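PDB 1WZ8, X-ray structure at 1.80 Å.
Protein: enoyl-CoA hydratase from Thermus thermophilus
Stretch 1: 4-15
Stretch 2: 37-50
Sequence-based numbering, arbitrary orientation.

Stretch 1, residues 4-15: SLEARYPGLAFA
Stretch 2 37-50: ALHRGLARVWRDLE

Stretch 1 opens as the last part of a helix that begins earlier in the chain, passes through a type II beta turn from Tyr9 to Leu12, and leaves as a strand, 12-15. Stretch 2 is mostly helix, already under way at Ala37, kinked where the N atoms of Trp46 and Arg47 have no bond to the turn before. The two helices run nearly antiparallel, at 157°, with axes 11.6 Å apart at closest approach. The strand runs at 38° to the helix of stretch 2, at 10.8 Å. Register follows from the nearest CA pairs: Leu5 CA to Asp48 CA 8.0 Å, Tyr9 CA to Gly41 CA 6.1 Å, Gly11 CA to Leu38 CA 6.0 Å. The contact buries 510 Å², both sides summed.

The polar contact centres on Asp48 (chi1 m, chi2 -39°). Its OD2 accepts two hydrogen bonds. Tyr9 OH donates to Asp48 OD2 at 2.4 Å, which is very short. Arg8 NH2 donates to Asp48 OD2 at 2.9 Å and 169°, within a salt bridge. The carboxylate oxygen lies at the edge of both the Tyr9 ring and the Arg8 guanidinium. Arg8 is m, t, p, with chi4 60°.

Tyr9 (phi/psi -121/80, chi1 m, chi2 -80°) points toward the helix. Val45 (chi1 p) covers one face of the Tyr9 ring in a CH-pi contact: Val45 CB is 4.1 Å from the Tyr9 ring centroid, 17° off the normal. Tyr9 CE1 is 3.7 Å from Gly41 O. Gly41 has no side chain, and Tyr9 CA and Gly41 CA are 6.1 Å apart; an ideal CB on Gly41 would point toward stretch 1, 3.8 Å from Tyr9 CD1.

The apolar contacts spread along the helix. Leu12 (m, t) points toward it. Leu12 CD2 is 3.6 Å from Leu42 CD2 and 4.1 Å from Leu38 CD1, and Leu12 CD1 is 4.0 Å from Val45 CB. Leu42 is m, t, and Leu38 is t, p. Phe14 (chi1 m, chi2 78°) places CZ 4.1 Å from Val45 CG2, which lies at the ring edge. Leu5 and Leu49, both m, t, meet at 4.0 Å from Leu5 CD1 to Leu49 CD2.

Backbone bonds shape stretch 1. Tyr9 N bonds Leu5 O at 2.9 Å, and Leu12 N bonds Tyr9 O at 3.0 Å across the turn. Pro10 has phi/psi -65/134. Gly11, at 106/-20, takes angles that call for glycine. Phe14 N donates to Glu6 OE2 at 2.8 Å, tying the strand back to the helix.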

# COMPACT_ATOMS: atom_id res chain seq x y z
N SER A 4 -1.96 29.98 -29.19
CA SER A 4 -2.79 30.04 -27.99
C SER A 4 -1.99 29.73 -26.73
O SER A 4 -2.25 30.30 -25.67
CB SER A 4 -3.98 29.09 -28.11
OG SER A 4 -4.86 29.52 -29.12
N LEU A 5 -1.03 28.82 -26.83
CA LEU A 5 -0.20 28.46 -25.68
C LEU A 5 0.80 29.57 -25.41
O LEU A 5 0.94 30.04 -24.28
CB LEU A 5 0.55 27.15 -25.94
CG LEU A 5 -0.26 25.85 -25.93
CD1 LEU A 5 0.64 24.68 -26.31
CD2 LEU A 5 -0.86 25.63 -24.55
N GLU A 6 1.50 29.99 -26.46
CA GLU A 6 2.48 31.06 -26.34
C GLU A 6 1.81 32.29 -25.73
O GLU A 6 2.37 32.95 -24.87
CB GLU A 6 3.06 31.41 -27.72
CG GLU A 6 3.95 30.34 -28.32
CD GLU A 6 5.42 30.53 -27.96
OE1 GLU A 6 5.71 31.32 -27.04
OE2 GLU A 6 6.28 29.88 -28.59
N ALA A 7 0.59 32.56 -26.18
CA ALA A 7 -0.17 33.71 -25.70
C ALA A 7 -0.54 33.62 -24.22
O ALA A 7 -0.65 34.65 -23.55
CB ALA A 7 -1.44 33.87 -26.54
N ARG A 8 -0.71 32.41 -23.72
CA ARG A 8 -1.11 32.20 -22.33
C ARG A 8 0.01 31.89 -21.33
O ARG A 8 -0.19 32.01 -20.12
CB ARG A 8 -2.15 31.08 -22.26
CG ARG A 8 -3.52 31.46 -22.79
CD ARG A 8 -4.39 30.22 -22.99
NE ARG A 8 -4.27 29.26 -21.90
CZ ARG A 8 -4.56 29.52 -20.63
NH1 ARG A 8 -5.00 30.72 -20.27
NH2 ARG A 8 -4.40 28.57 -19.71
N TYR A 9 1.18 31.50 -21.83
CA TYR A 9 2.29 31.16 -20.93
C TYR A 9 3.55 31.98 -21.11
O TYR A 9 4.51 31.54 -21.75
CB TYR A 9 2.61 29.67 -21.06
CG TYR A 9 1.54 28.78 -20.48
CD1 TYR A 9 1.47 28.55 -19.11
CD2 TYR A 9 0.58 28.19 -21.30
CE1 TYR A 9 0.46 27.76 -18.56
CE2 TYR A 9 -0.43 27.40 -20.76
CZ TYR A 9 -0.49 27.19 -19.39
OH TYR A 9 -1.49 26.41 -18.85
N PRO A 10 3.58 33.20 -20.55
CA PRO A 10 4.78 34.03 -20.68
C PRO A 10 5.92 33.33 -19.95
O PRO A 10 5.75 32.85 -18.84
CB PRO A 10 4.36 35.34 -20.02
CG PRO A 10 3.39 34.90 -18.97
CD PRO A 10 2.57 33.87 -19.72
N GLY A 11 7.08 33.26 -20.59
CA GLY A 11 8.21 32.60 -19.98
C GLY A 11 8.45 31.26 -20.66
O GLY A 11 9.53 30.68 -20.56
N LEU A 12 7.42 30.76 -21.34
CA LEU A 12 7.53 29.49 -22.05
C LEU A 12 7.50 29.72 -23.56
O LEU A 12 6.75 30.56 -24.06
CB LEU A 12 6.38 28.56 -21.67
CG LEU A 12 6.31 28.08 -20.21
CD1 LEU A 12 5.11 27.16 -20.05
CD2 LEU A 12 7.59 27.36 -19.85
N ALA A 13 8.33 28.97 -24.27
CA ALA A 13 8.40 29.06 -25.73
C ALA A 13 8.09 27.66 -26.24
O ALA A 13 8.52 26.67 -25.65
CB ALA A 13 9.79 29.49 -26.17
N PHE A 14 7.34 27.57 -27.34
CA PHE A 14 6.98 26.28 -27.90
C PHE A 14 7.43 26.13 -29.35
O PHE A 14 7.32 27.06 -30.15
CB PHE A 14 5.46 26.08 -27.81
CG PHE A 14 4.90 26.24 -26.43
CD1 PHE A 14 4.71 27.50 -25.88
CD2 PHE A 14 4.57 25.12 -25.67
CE1 PHE A 14 4.18 27.65 -24.59
CE2 PHE A 14 4.04 25.25 -24.38
CZ PHE A 14 3.84 26.52 -23.84
N ALA A 15 7.93 24.95 -29.68
CA ALA A 15 8.40 24.68 -31.03
C ALA A 15 8.36 23.19 -31.34
O ALA A 15 8.25 22.37 -30.43
CB ALA A 15 9.82 25.21 -31.20
N ALA A 37 5.55 33.60 -11.56
CA ALA A 37 4.84 33.32 -12.81
C ALA A 37 5.35 32.09 -13.55
O ALA A 37 4.55 31.32 -14.08
CB ALA A 37 4.90 34.54 -13.72
N LEU A 38 6.66 31.92 -13.60
CA LEU A 38 7.23 30.77 -14.31
C LEU A 38 6.96 29.47 -13.58
O LEU A 38 6.64 28.46 -14.20
CB LEU A 38 8.74 30.95 -14.50
CG LEU A 38 9.42 29.83 -15.30
CD1 LEU A 38 8.82 29.74 -16.69
CD2 LEU A 38 10.91 30.11 -15.38
N HIS A 39 7.08 29.48 -12.26
CA HIS A 39 6.81 28.28 -11.49
C HIS A 39 5.38 27.81 -11.73
O HIS A 39 5.13 26.62 -11.98
CB HIS A 39 7.05 28.54 -10.00
CG HIS A 39 6.86 27.34 -9.14
ND1 HIS A 39 5.68 27.08 -8.47
CD2 HIS A 39 7.68 26.30 -8.85
CE1 HIS A 39 5.79 25.94 -7.81
NE2 HIS A 39 6.99 25.45 -8.02
N ARG A 40 4.42 28.73 -11.66
CA ARG A 40 3.03 28.38 -11.89
C ARG A 40 2.81 27.92 -13.33
O ARG A 40 2.04 27.00 -13.59
CB ARG A 40 2.12 29.56 -11.58
CG ARG A 40 0.68 29.32 -12.01
CD ARG A 40 -0.29 30.26 -11.32
NE ARG A 40 0.21 31.64 -11.38
CZ ARG A 40 0.88 32.22 -10.39
NH1 ARG A 40 1.14 31.53 -9.28
NH2 ARG A 40 1.25 33.49 -10.49
N GLY A 41 3.50 28.57 -14.27
CA GLY A 41 3.38 28.21 -15.67
C GLY A 41 3.85 26.80 -15.95
O GLY A 41 3.17 26.03 -16.63
N LEU A 42 5.02 26.45 -15.42
CA LEU A 42 5.58 25.12 -15.61
C LEU A 42 4.72 24.05 -14.94
O LEU A 42 4.70 22.89 -15.36
CB LEU A 42 7.01 25.06 -15.04
CG LEU A 42 8.06 25.80 -15.87
CD1 LEU A 42 9.37 25.92 -15.09
CD2 LEU A 42 8.28 25.06 -17.17
N ALA A 43 4.01 24.44 -13.89
CA ALA A 43 3.17 23.50 -13.16
C ALA A 43 1.81 23.29 -13.79
O ALA A 43 1.25 22.19 -13.74
CB ALA A 43 3.01 23.97 -11.72
N ARG A 44 1.27 24.33 -14.41
CA ARG A 44 -0.06 24.26 -15.01
C ARG A 44 -0.13 23.98 -16.50
O ARG A 44 -1.17 23.54 -16.99
CB ARG A 44 -0.83 25.55 -14.71
CG ARG A 44 -0.81 25.94 -13.25
CD ARG A 44 -1.53 27.26 -13.00
NE ARG A 44 -2.97 27.08 -12.85
CZ ARG A 44 -3.71 27.74 -11.96
NH1 ARG A 44 -3.14 28.61 -11.14
NH2 ARG A 44 -5.01 27.51 -11.87
N VAL A 45 0.95 24.22 -17.23
CA VAL A 45 0.95 24.00 -18.68
C VAL A 45 0.54 22.59 -19.09
O VAL A 45 -0.07 22.39 -20.14
CB VAL A 45 2.34 24.34 -19.29
CG1 VAL A 45 3.39 23.37 -18.76
CG2 VAL A 45 2.28 24.30 -20.81
N TRP A 46 0.85 21.60 -18.26
CA TRP A 46 0.53 20.21 -18.57
C TRP A 46 -0.95 19.96 -18.81
O TRP A 46 -1.30 19.13 -19.65
CB TRP A 46 1.08 19.30 -17.47
CG TRP A 46 2.56 19.48 -17.29
CD1 TRP A 46 3.17 20.28 -16.36
CD2 TRP A 46 3.59 18.99 -18.15
NE1 TRP A 46 4.53 20.31 -16.60
CE2 TRP A 46 4.81 19.53 -17.69
CE3 TRP A 46 3.61 18.14 -19.27
CZ2 TRP A 46 6.03 19.26 -18.31
CZ3 TRP A 46 4.82 17.87 -19.88
CH2 TRP A 46 6.02 18.43 -19.40
N ARG A 47 -1.82 20.66 -18.10
CA ARG A 47 -3.26 20.49 -18.29
C ARG A 47 -3.68 20.89 -19.70
O ARG A 47 -4.45 20.18 -20.35
CB ARG A 47 -4.04 21.31 -17.27
CG ARG A 47 -4.10 20.69 -15.89
CD ARG A 47 -4.58 21.69 -14.86
NE ARG A 47 -3.55 21.92 -13.85
CZ ARG A 47 -3.26 23.11 -13.35
NH1 ARG A 47 -3.91 24.19 -13.77
NH2 ARG A 47 -2.31 23.23 -12.43
N ASP A 48 -3.18 22.03 -20.16
CA ASP A 48 -3.52 22.50 -21.49
C ASP A 48 -2.83 21.71 -22.60
O ASP A 48 -3.33 21.65 -23.73
CB ASP A 48 -3.19 23.99 -21.63
CG ASP A 48 -4.00 24.85 -20.68
OD1 ASP A 48 -5.20 24.56 -20.48
OD2 ASP A 48 -3.44 25.83 -20.13
N LEU A 49 -1.69 21.11 -22.29
CA LEU A 49 -0.96 20.34 -23.30
C LEU A 49 -1.76 19.13 -23.77
O LEU A 49 -1.60 18.67 -24.89
CB LEU A 49 0.39 19.88 -22.76
CG LEU A 49 1.43 20.98 -22.55
CD1 LEU A 49 2.74 20.36 -22.08
CD2 LEU A 49 1.64 21.75 -23.85
N GLU A 50 -2.62 18.63 -22.89
CA GLU A 50 -3.44 17.47 -23.23
C GLU A 50 -4.36 17.79 -24.41
O GLU A 50 -4.80 16.89 -25.12
CB GLU A 50 -4.29 17.05 -22.02
CG GLU A 50 -3.47 16.52 -20.86
CD GLU A 50 -4.32 16.17 -19.65
OE1 GLU A 50 -4.91 17.10 -19.04
OE2 GLU A 50 -4.42 14.98 -19.31